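Local atomic coordinates of acetaldehyde dehydrogenase (Acetylating) (Geobacillus thermoglucosidasius, PDB entry 5J78), a protein that probably catalyses the reversible, NAD-dependent conversion of acetaldehyde and coenzyme A into acetyl-CoA. Residues A68-A73 and A99-Y104; T351-G354 and F359-E362; E378-A383 and E407-D412. One frame throughout, in Å; residues are numbered along the deposited sequence. Where two conformers were deposited one is given.

Contacts 2 and 3 neighbour each other, while contact 1 lies apart. The centre of contact 1 is about 36 Å from the centre of either of the others, across the middle of the chain. It joins helices 55-84 and 89-107, packed on connections of the mixed sheet. Contacts 2 and 3 belong to the part built on the parallel sheet, and their centres are about 17 Å apart. They touch where V353 CG2 lies 4.0 Å from L382 CD2, so helix 376-388 packs against the loop of contact 2. That loop leads to E362, close to the modified cysteine at position 273. By analogy with the family, this cysteine is probably the catalytic nucleophile.

Contact 1 of 3, residues A68-A73 and A99-Y104; sequences AAREEA and AANDVY
R70 reaches across to A100 and N101, where two helices pack at 147°, roughly antiparallel. The axes of these short segments come within 9.0 Å. Beside the arginine, the small side chains of A69 and A100 meet directly between the helices, CB to CB at 3.7 Å.

The arginine begins beside the same alanine, its CB 4.3 Å from A100 CB. CG stands anti to the backbone N (chi1 -165°), and the chain bends at chi3, which turns the guanidinium over to N101. CD passes 3.6 Å from N101 OD1. NE then gives its hydrogen to that OD1, in the plane of the amide carbonyl. The 2.5 Å from R70 NE to N101 OD1 is unusually short, so its exact value is doubtful. R70 NH2 adds two weak bonds, one to N101 OD1 and one to A100 O at 3.2 Å. NH1 turns back to N67 of its own helix in another weak bond. The guanidinium and amide planes are nearly coplanar, 15° apart. An alanine in place of R70 would probably leave N101 OD1 without its donors across the contact and its amide freer to turn.

Helices 55-84 and 89-107 pack against helices 143-156 and 170-186, which connect strands of the mixed sheet, through A69 and A99 on I148 and A69 on M180. The chemistry is two-part: an apolar alanine pair next to a partly exposed arginine, whose N-H groups across this contact are met by neutral oxygens, the amide OD1 of N101 and the carbonyl O of A100.

Contact 2 of 3, residues T351-G354 and F359-E362; sequences TEVG and FSIE
S360 is the residue that ties the two segments together, and G354 meets its hydroxyl. The backbone N of G354 gives a nearly straight hydrogen bond to S360 OG, 3.0 Å long with an angle of 167° at the hydrogen. The carbonyl G354 O is also close to OG, but the angle is too poor for a bond. The hydroxyl instead bonds to the carbonyl of Y357, in the loop between the segments. OG sits between the backbone N and the carbonyl carbon of its own residue (chi1 69°). This rotation brings it to the glycine.

The rest of the first shell is van der Waals contact, partly with carbonyl oxygens. S360 CB rests 3.7 Å from E352 O and equally near V353 CA. V353 CG1 is 4.3 Å from S360 CB. I361 CG2 comes 3.9 Å from G354 O. G354 has backbone angles at which any CB would press on the carbonyl O of V353, so glycine suits the site.

Further out, Y371 of strand 367-373 holds E352 O through its hydroxyl, and N243 holds S360 O. V353 packs on K385 and L386 of helix 376-388. F359 is buried against helix 303-313.

Neither segment is a regular helix or strand; both lie in the loop that joins parallel strands 345-349 and 367-373. The serine hydroxyl works both ways, accepting from the amide of G354 and bonded to the carbonyl of Y357. One side-chain oxygen thus links the first segment and the residues between to the second.

Contact 3 of 3, residues E378-A383 and E407-D412; sequences EASELA and EAYTID
A379 is the first residue of helix 376-388 to meet Y409. Its CB lies 4.0 Å from Y409 CE1, approaching the ring obliquely. S380 comes next, with OG 3.3 Å from Y409 CD1. The backbone N of the serine lies at the ring edge, in plane, 3.8 Å from CE1. The hydroxyl has its polar partners elsewhere: it is hydrogen-bonded to K413 NZ and to M376 O. K413 also makes a cation-pi contact with the Y409 ring, so one lysine serves both residues.

Both helices are connections of the parallel sheet. Helix 376-388 follows strand 367-373, and helix 403-410 joins the adjacent strands 395-399 and 415-420 in a beta-alpha-beta crossover. Y409 projects from the second helix with CG anti to its backbone N (chi1 -178°), which carries the ring across to the first. It also packs on I398 and L280 of the sheet and meets the ring of Y247.

One turn beyond A379, A383 places its CB 3.4 Å from Y409 OH. A383 also touches P245 and L280. T410 and I411 pack on V466 and I127 of the second subunit, respectively.

Contact 1 of 3, residues A68-A73 and A99-Y104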
ATOM      1  N   ALA A  68      24.564 -29.619 -22.191  1.00 23.95           N
ATOM      2  CA  ALA A  68      25.466 -28.802 -21.401  1.00 29.74           C
ATOM      3  C   ALA A  68      25.201 -28.981 -19.910  1.00 25.36           C
ATOM      4  O   ALA A  68      26.131 -28.978 -19.104  1.00 24.25           O
ATOM      5  CB  ALA A  68      25.336 -27.344 -21.804  1.00 20.18           C
ATOM      6  N   ALA A  69      23.935 -29.143 -19.536  1.00 21.42           N
ATOM      7  CA  ALA A  69      23.582 -29.330 -18.122  1.00 19.74           C
ATOM      8  C   ALA A  69      24.182 -30.623 -17.599  1.00 18.37           C
ATOM      9  O   ALA A  69      24.691 -30.699 -16.473  1.00 21.41           O
ATOM     10  CB  ALA A  69      22.061 -29.344 -17.941  1.00 23.14           C
ATOM     11  N   ARG A  70      24.071 -31.653 -18.425  1.00 20.21           N
ATOM     12  CA  ARG A  70      24.600 -32.973 -18.127  1.00 30.08           C
ATOM     13  C   ARG A  70      26.095 -32.879 -17.881  1.00 20.20           C
ATOM     14  O   ARG A  70      26.602 -33.393 -16.904  1.00 19.08           O
ATOM     15  CB  ARG A  70      24.299 -33.916 -19.288  1.00 22.61           C
ATOM     16  CG  ARG A  70      24.462 -35.402 -19.041  1.00 34.70           C
ATOM     17  CD  ARG A  70      23.852 -36.173 -20.233  1.00 38.71           C
ATOM     18  NE  ARG A  70      22.443 -35.797 -20.478  1.00 42.23           N
ATOM     19  CZ  ARG A  70      21.948 -35.307 -21.618  1.00 36.62           C
ATOM     20  NH1 ARG A  70      22.724 -35.121 -22.685  1.00 34.56           N
ATOM     21  NH2 ARG A  70      20.648 -35.009 -21.702  1.00 40.36           N
ATOM     22  N   GLU A  71      26.778 -32.168 -18.757  1.00 21.92           N
ATOM     23  CA  GLU A  71      28.212 -32.030 -18.661  1.00 27.44           C
ATOM     24  C   GLU A  71      28.618 -31.201 -17.462  1.00 36.68           C
ATOM     25  O   GLU A  71      29.697 -31.408 -16.928  1.00 23.33           O
ATOM     26  CB  GLU A  71      28.785 -31.389 -19.926  1.00 38.26           C
ATOM     27  CG  GLU A  71      28.692 -32.255 -21.191  1.00 56.10           C
ATOM     28  CD  GLU A  71      28.793 -31.435 -22.480  1.00 69.52           C
ATOM     29  OE1 GLU A  71      28.339 -31.933 -23.536  1.00 73.33           O
ATOM     30  OE2 GLU A  71      29.318 -30.297 -22.438  1.00 61.80           O
ATOM     31  N   GLU A  72      27.781 -30.247 -17.056  1.00 25.93           N
ATOM     32  CA  GLU A  72      28.144 -29.345 -15.962  1.00 17.48           C
ATOM     33  C   GLU A  72      27.498 -29.743 -14.639  1.00 20.67           C
ATOM     34  O   GLU A  72      27.623 -29.033 -13.645  1.00 22.51           O
ATOM     35  CB  GLU A  72      27.775 -27.906 -16.329  1.00 18.94           C
ATOM     36  CG  GLU A  72      28.606 -27.336 -17.480  1.00 23.40           C
ATOM     37  CD  GLU A  72      30.079 -27.194 -17.115  1.00 32.85           C
ATOM     38  OE1 GLU A  72      30.386 -26.842 -15.952  1.00 31.83           O
ATOM     39  OE2 GLU A  72      30.929 -27.459 -17.983  1.00 38.43           O
ATOM     40  N   ALA A  73      26.815 -30.882 -14.620  1.00 21.25           N
ATOM     41  CA  ALA A  73      26.073 -31.294 -13.427  1.00 27.06           C
ATOM     42  C   ALA A  73      26.914 -31.302 -12.144  1.00 26.54           C
ATOM     43  O   ALA A  73      26.444 -30.854 -11.097  1.00 19.76           O
ATOM     44  CB  ALA A  73      25.454 -32.687 -13.641  1.00 20.46           C
ATOM     45  N   ALA A  99      17.267 -33.078 -13.908  1.00 23.26           N
ATOM     46  CA  ALA A  99      16.751 -32.001 -14.736  1.00 23.92           C
ATOM     47  C   ALA A  99      17.261 -32.137 -16.152  1.00 28.09           C
ATOM     48  O   ALA A  99      16.532 -31.899 -17.117  1.00 29.56           O
ATOM     49  CB  ALA A  99      17.124 -30.662 -14.172  1.00 20.44           C
ATOM     50  N   ALA A 100      18.515 -32.540 -16.290  1.00 17.80           N
ATOM     51  CA  ALA A 100      19.110 -32.626 -17.612  1.00 14.41           C
ATOM     52  C   ALA A 100      18.587 -33.822 -18.415  1.00 22.68           C
ATOM     53  O   ALA A 100      18.595 -33.770 -19.640  1.00 24.95           O
ATOM     54  CB  ALA A 100      20.615 -32.699 -17.508  1.00 20.81           C
ATOM     55  N   ASN A 101      18.164 -34.897 -17.741  1.00 18.58           N
ATOM     56  CA  ASN A 101      17.771 -36.117 -18.443  1.00 20.79           C
ATOM     57  C   ASN A 101      16.267 -36.391 -18.386  1.00 22.24           C
ATOM     58  O   ASN A 101      15.620 -36.424 -19.436  1.00 19.80           O
ATOM     59  CB  ASN A 101      18.556 -37.327 -17.903  1.00 22.18           C
ATOM     60  CG  ASN A 101      20.045 -37.224 -18.199  1.00 29.41           C
ATOM     61  OD1 ASN A 101      20.445 -36.642 -19.198  1.00 35.41           O
ATOM     62  ND2 ASN A 101      20.868 -37.786 -17.336  1.00 23.60           N
ATOM     63  N   ASP A 102      15.717 -36.568 -17.189  1.00 18.99           N
ATOM     64  CA  ASP A 102      14.286 -36.875 -17.027  1.00 15.98           C
ATOM     65  C   ASP A 102      13.362 -35.764 -17.574  1.00 15.46           C
ATOM     66  O   ASP A 102      12.389 -36.050 -18.269  1.00 18.92           O
ATOM     67  CB  ASP A 102      13.955 -37.130 -15.556  1.00 16.17           C
ATOM     68  CG  ASP A 102      14.697 -38.337 -14.991  1.00 26.72           C
ATOM     69  OD1 ASP A 102      15.922 -38.453 -15.201  1.00 29.24           O
ATOM     70  OD2 ASP A 102      14.046 -39.182 -14.356  1.00 23.08           O
ATOM     71  N   VAL A 103      13.676 -34.516 -17.273  1.00 14.89           N
ATOM     72  CA  VAL A 103      12.870 -33.396 -17.748  1.00 16.52           C
ATOM     73  C   VAL A 103      13.005 -33.250 -19.256  1.00 20.48           C
ATOM     74  O   VAL A 103      12.013 -33.101 -19.964  1.00 19.15           O
ATOM     75  CB  VAL A 103      13.260 -32.079 -17.057  1.00 16.28           C
ATOM     76  CG1 VAL A 103      12.602 -30.897 -17.721  1.00 12.42           C
ATOM     77  CG2 VAL A 103      12.903 -32.131 -15.585  1.00 23.46           C
ATOM     78  N   TYR A 104      14.231 -33.302 -19.751  1.00 20.67           N
ATOM     79  CA  TYR A 104      14.465 -33.247 -21.179  1.00 18.69           C
ATOM     80  C   TYR A 104      13.671 -34.317 -21.933  1.00 21.19           C
ATOM     81  O   TYR A 104      12.969 -34.027 -22.915  1.00 16.55           O
ATOM     82  CB  TYR A 104      15.948 -33.416 -21.482  1.00 25.84           C
ATOM     83  CG  TYR A 104      16.182 -33.510 -22.961  1.00 21.32           C
ATOM     84  CD1 TYR A 104      16.031 -32.402 -23.764  1.00 19.85           C
ATOM     85  CD2 TYR A 104      16.543 -34.712 -23.551  1.00 18.20           C
ATOM     86  CE1 TYR A 104      16.229 -32.473 -25.140  1.00 26.50           C
ATOM     87  CE2 TYR A 104      16.746 -34.806 -24.910  1.00 26.87           C
ATOM     88  CZ  TYR A 104      16.592 -33.678 -25.703  1.00 34.59           C
ATOM     89  OH  TYR A 104      16.788 -33.768 -27.059  1.00 26.15           O
TER

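Contact 2 of 3, residues T351-G354 and F359-E362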
ATOM      1  N   THR A 351       4.268 -38.436  19.431  1.00 28.95           N
ATOM      2  CA  THR A 351       2.826 -38.679  19.499  1.00 39.70           C
ATOM      3  C   THR A 351       2.002 -37.431  19.155  1.00 28.83           C
ATOM      4  O   THR A 351       0.859 -37.557  18.731  1.00 31.37           O
ATOM      5  CB  THR A 351       2.404 -39.178  20.901  1.00 38.51           C
ATOM      6  OG1 THR A 351       2.659 -38.156  21.875  1.00 33.65           O
ATOM      7  CG2 THR A 351       3.169 -40.447  21.267  1.00 45.35           C
ATOM      8  N   GLU A 352       2.587 -36.247  19.336  1.00 27.82           N
ATOM      9  CA  GLU A 352       1.889 -34.982  19.094  1.00 36.06           C
ATOM     10  C   GLU A 352       2.219 -34.315  17.740  1.00 43.41           C
ATOM     11  O   GLU A 352       3.295 -34.513  17.166  1.00 35.48           O
ATOM     12  CB  GLU A 352       2.199 -33.994  20.224  1.00 39.77           C
ATOM     13  CG  GLU A 352       1.648 -34.405  21.588  1.00 45.08           C
ATOM     14  CD  GLU A 352       0.209 -34.889  21.527  1.00 56.18           C
ATOM     15  OE1 GLU A 352      -0.690 -34.077  21.197  1.00 71.35           O
ATOM     16  OE2 GLU A 352      -0.020 -36.089  21.795  1.00 52.23           O
ATOM     17  N   VAL A 353       1.277 -33.502  17.262  1.00 41.44           N
ATOM     18  CA  VAL A 353       1.396 -32.773  15.994  1.00 36.69           C
ATOM     19  C   VAL A 353       1.052 -31.297  16.190  1.00 30.42           C
ATOM     20  O   VAL A 353       0.033 -30.972  16.790  1.00 38.90           O
ATOM     21  CB  VAL A 353       0.463 -33.375  14.925  1.00 30.20           C
ATOM     22  CG1 VAL A 353       0.577 -32.622  13.567  1.00 36.88           C
ATOM     23  CG2 VAL A 353       0.749 -34.869  14.751  1.00 37.74           C
ATOM     24  N   GLY A 354       1.894 -30.398  15.692  1.00 27.92           N
ATOM     25  CA  GLY A 354       1.617 -28.982  15.821  1.00 25.28           C
ATOM     26  C   GLY A 354       2.866 -28.168  15.648  1.00 39.51           C
ATOM     27  O   GLY A 354       3.961 -28.686  15.810  1.00 37.92           O
ATOM     28  N   PHE A 359       9.261 -31.709  16.028  1.00 26.15           N
ATOM     29  CA  PHE A 359       9.518 -32.913  15.257  1.00 29.86           C
ATOM     30  C   PHE A 359       8.372 -33.192  14.279  1.00 23.81           C
ATOM     31  O   PHE A 359       8.533 -33.968  13.342  1.00 21.49           O
ATOM     32  CB  PHE A 359       9.756 -34.106  16.185  1.00 36.78           C
ATOM     33  CG  PHE A 359      11.149 -34.153  16.756  1.00 27.58           C
ATOM     34  CD1 PHE A 359      12.192 -34.667  16.015  1.00 24.75           C
ATOM     35  CD2 PHE A 359      11.415 -33.679  18.028  1.00 33.87           C
ATOM     36  CE1 PHE A 359      13.491 -34.711  16.533  1.00 20.33           C
ATOM     37  CE2 PHE A 359      12.702 -33.720  18.543  1.00 42.94           C
ATOM     38  CZ  PHE A 359      13.740 -34.231  17.784  1.00 30.16           C
ATOM     39  N   SER A 360       7.228 -32.549  14.480  1.00 26.65           N
ATOM     40  CA  SER A 360       6.078 -32.779  13.608  1.00 27.00           C
ATOM     41  C   SER A 360       6.055 -31.848  12.386  1.00 20.06           C
ATOM     42  O   SER A 360       5.276 -32.090  11.468  1.00 27.16           O
ATOM     43  CB  SER A 360       4.767 -32.615  14.374  1.00 33.96           C
ATOM     44  OG  SER A 360       4.563 -31.263  14.716  1.00 32.10           O
ATOM     45  N   ILE A 361       6.889 -30.802  12.376  1.00 20.55           N
ATOM     46  CA  ILE A 361       6.922 -29.866  11.245  1.00 25.10           C
ATOM     47  C   ILE A 361       7.875 -30.339  10.146  1.00 27.11           C
ATOM     48  O   ILE A 361       8.544 -31.389  10.279  1.00 21.96           O
ATOM     49  CB  ILE A 361       7.315 -28.423  11.694  1.00 24.03           C
ATOM     50  CG1 ILE A 361       8.800 -28.305  12.097  1.00 24.58           C
ATOM     51  CG2 ILE A 361       6.422 -27.978  12.840  1.00 30.89           C
ATOM     52  CD1 ILE A 361       9.327 -26.866  12.118  1.00 20.37           C
ATOM     53  N   GLU A 362       7.917 -29.564   9.059  1.00 17.91           N
ATOM     54  CA  GLU A 362       8.777 -29.849   7.926  1.00 21.41           C
ATOM     55  C   GLU A 362      10.196 -29.488   8.338  1.00 21.51           C
ATOM     56  O   GLU A 362      10.468 -28.347   8.722  1.00 18.55           O
ATOM     57  CB  GLU A 362       8.356 -29.059   6.665  1.00 19.82           C
ATOM     58  CG  GLU A 362       9.082 -29.545   5.408  1.00 21.61           C
ATOM     59  CD  GLU A 362       8.975 -28.630   4.198  1.00 28.74           C
ATOM     60  OE1 GLU A 362       8.516 -27.475   4.329  1.00 21.94           O
ATOM     61  OE2 GLU A 362       9.358 -29.096   3.098  1.00 21.33           O
TER

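Contact 3 of 3, residues E378-A383 and E407-D412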
ATOM      1  N   GLU A 378      -6.440 -44.651  11.883  1.00 35.84           N
ATOM      2  CA  GLU A 378      -5.645 -43.771  12.740  1.00 38.58           C
ATOM      3  C   GLU A 378      -4.530 -43.102  11.932  1.00 26.97           C
ATOM      4  O   GLU A 378      -4.197 -41.936  12.164  1.00 32.93           O
ATOM      5  CB  GLU A 378      -5.031 -44.533  13.924  1.00 43.57           C
ATOM      6  CG  GLU A 378      -4.149 -43.633  14.800  1.00 38.85           C
ATOM      7  CD  GLU A 378      -3.684 -44.295  16.081  1.00 42.52           C
ATOM      8  OE1 GLU A 378      -3.434 -43.561  17.058  1.00 39.55           O
ATOM      9  OE2 GLU A 378      -3.559 -45.537  16.109  1.00 54.14           O
ATOM     10  N   ALA A 379      -3.948 -43.859  11.006  1.00 27.95           N
ATOM     11  CA  ALA A 379      -2.947 -43.333  10.080  1.00 36.56           C
ATOM     12  C   ALA A 379      -3.502 -42.140   9.260  1.00 29.79           C
ATOM     13  O   ALA A 379      -2.840 -41.115   9.117  1.00 26.66           O
ATOM     14  CB  ALA A 379      -2.459 -44.451   9.155  1.00 25.56           C
ATOM     15  N   SER A 380      -4.724 -42.259   8.755  1.00 33.72           N
ATOM     16  CA  SER A 380      -5.328 -41.169   7.984  1.00 28.49           C
ATOM     17  C   SER A 380      -5.548 -39.900   8.796  1.00 32.72           C
ATOM     18  O   SER A 380      -5.294 -38.795   8.322  1.00 33.21           O
ATOM     19  CB  SER A 380      -6.662 -41.612   7.401  1.00 19.44           C
ATOM     20  OG  SER A 380      -6.478 -42.615   6.419  1.00 28.67           O
ATOM     21  N   GLU A 381      -6.017 -40.057  10.027  0.54 34.88           N
ATOM     22  CA  GLU A 381      -6.251 -38.911  10.896  0.54 35.06           C
ATOM     23  C   GLU A 381      -4.943 -38.177  11.236  0.54 31.72           C
ATOM     24  O   GLU A 381      -4.921 -36.946  11.299  0.54 29.90           O
ATOM     25  CB  GLU A 381      -6.973 -39.367  12.171  0.54 37.14           C
ATOM     26  CG  GLU A 381      -8.351 -40.002  11.895  0.54 40.48           C
ATOM     27  CD  GLU A 381      -8.912 -40.788  13.081  0.54 43.53           C
ATOM     28  OE1 GLU A 381     -10.119 -41.118  13.056  0.54 40.44           O
ATOM     29  OE2 GLU A 381      -8.151 -41.085  14.029  0.54 44.00           O
ATOM     30  N   LEU A 382      -3.855 -38.924  11.446  1.00 33.93           N
ATOM     31  CA  LEU A 382      -2.544 -38.308  11.707  1.00 27.71           C
ATOM     32  C   LEU A 382      -1.965 -37.655  10.441  1.00 20.06           C
ATOM     33  O   LEU A 382      -1.447 -36.542  10.485  1.00 24.95           O
ATOM     34  CB  LEU A 382      -1.537 -39.336  12.238  1.00 35.95           C
ATOM     35  CG  LEU A 382      -1.519 -39.632  13.737  1.00 31.91           C
ATOM     36  CD1 LEU A 382      -0.508 -40.718  13.970  1.00 36.24           C
ATOM     37  CD2 LEU A 382      -1.192 -38.392  14.555  1.00 33.46           C
ATOM     38  N   ALA A 383      -2.031 -38.378   9.331  1.00 19.31           N
ATOM     39  CA  ALA A 383      -1.624 -37.827   8.042  1.00 30.29           C
ATOM     40  C   ALA A 383      -2.323 -36.487   7.814  1.00 24.37           C
ATOM     41  O   ALA A 383      -1.695 -35.496   7.432  1.00 25.89           O
ATOM     42  CB  ALA A 383      -1.942 -38.797   6.915  1.00 19.90           C
ATOM     43  N   GLU A 407      -6.129 -48.430  -1.956  1.00 34.92           N
ATOM     44  CA  GLU A 407      -7.305 -47.747  -2.493  1.00 37.07           C
ATOM     45  C   GLU A 407      -8.059 -46.957  -1.428  1.00 27.63           C
ATOM     46  O   GLU A 407      -8.430 -45.802  -1.643  1.00 30.78           O
ATOM     47  CB  GLU A 407      -8.236 -48.766  -3.153  1.00 39.07           C
ATOM     48  CG  GLU A 407      -7.786 -49.145  -4.568  1.00 51.66           C
ATOM     49  CD  GLU A 407      -8.485 -50.384  -5.122  1.00 61.78           C
ATOM     50  OE1 GLU A 407      -9.446 -50.872  -4.487  1.00 58.03           O
ATOM     51  OE2 GLU A 407      -8.068 -50.869  -6.199  1.00 55.66           O
ATOM     52  N   ALA A 408      -8.273 -47.564  -0.271  1.00 25.46           N
ATOM     53  CA  ALA A 408      -8.985 -46.895   0.829  1.00 24.31           C
ATOM     54  C   ALA A 408      -8.202 -45.735   1.474  1.00 25.23           C
ATOM     55  O   ALA A 408      -8.784 -44.712   1.878  1.00 31.27           O
ATOM     56  CB  ALA A 408      -9.343 -47.924   1.893  1.00 32.70           C
ATOM     57  N   TYR A 409      -6.888 -45.894   1.586  1.00 24.95           N
ATOM     58  CA  TYR A 409      -6.059 -44.898   2.271  1.00 25.20           C
ATOM     59  C   TYR A 409      -5.866 -43.648   1.399  1.00 16.26           C
ATOM     60  O   TYR A 409      -5.894 -42.520   1.895  1.00 22.54           O
ATOM     61  CB  TYR A 409      -4.686 -45.489   2.638  1.00 23.99           C
ATOM     62  CG  TYR A 409      -3.799 -44.521   3.391  1.00 17.80           C
ATOM     63  CD1 TYR A 409      -4.091 -44.163   4.692  1.00 22.74           C
ATOM     64  CD2 TYR A 409      -2.678 -43.957   2.799  1.00 24.21           C
ATOM     65  CE1 TYR A 409      -3.298 -43.273   5.389  1.00 22.97           C
ATOM     66  CE2 TYR A 409      -1.862 -43.071   3.505  1.00 25.30           C
ATOM     67  CZ  TYR A 409      -2.178 -42.741   4.802  1.00 23.21           C
ATOM     68  OH  TYR A 409      -1.399 -41.848   5.512  1.00 25.12           O
ATOM     69  N   THR A 410      -5.692 -43.874   0.101  1.00 20.83           N
ATOM     70  CA  THR A 410      -5.283 -42.829  -0.821  1.00 22.42           C
ATOM     71  C   THR A 410      -6.424 -41.926  -1.322  1.00 37.33           C
ATOM     72  O   THR A 410      -6.175 -40.772  -1.659  1.00 31.32           O
ATOM     73  CB  THR A 410      -4.575 -43.433  -2.057  1.00 28.38           C
ATOM     74  OG1 THR A 410      -5.431 -44.390  -2.700  1.00 26.72           O
ATOM     75  CG2 THR A 410      -3.252 -44.102  -1.652  1.00 30.18           C
ATOM     76  N   ILE A 411      -7.657 -42.423  -1.353  1.00 26.15           N
ATOM     77  CA  ILE A 411      -8.733 -41.719  -2.066  1.00 23.53           C
ATOM     78  C   ILE A 411      -8.986 -40.295  -1.526  1.00 31.29           C
ATOM     79  O   ILE A 411      -9.256 -39.383  -2.309  1.00 34.49           O
ATOM     80  CB  ILE A 411     -10.057 -42.523  -2.040  1.00 26.90           C
ATOM     81  CG1 ILE A 411     -11.151 -41.817  -2.881  1.00 36.86           C
ATOM     82  CG2 ILE A 411     -10.544 -42.719  -0.599  1.00 34.10           C
ATOM     83  CD1 ILE A 411     -10.874 -41.759  -4.379  1.00 30.90           C
ATOM     84  N   ASP A 412      -8.859 -40.091  -0.215  1.00 21.00           N
ATOM     85  CA  ASP A 412      -9.202 -38.800   0.394  1.00 29.37           C
ATOM     86  C   ASP A 412      -8.022 -37.963   0.909  1.00 30.01           C
ATOM     87  O   ASP A 412      -8.211 -37.061   1.728  1.00 41.96           O
ATOM     88  CB  ASP A 412     -10.184 -39.024   1.549  1.00 29.64           C
ATOM     89  CG  ASP A 412      -9.577 -39.843   2.689  1.00 58.24           C
ATOM     90  OD1 ASP A 412      -8.476 -40.410   2.507  1.00 49.62           O
ATOM     91  OD2 ASP A 412     -10.209 -39.934   3.766  1.00 59.07           O
TER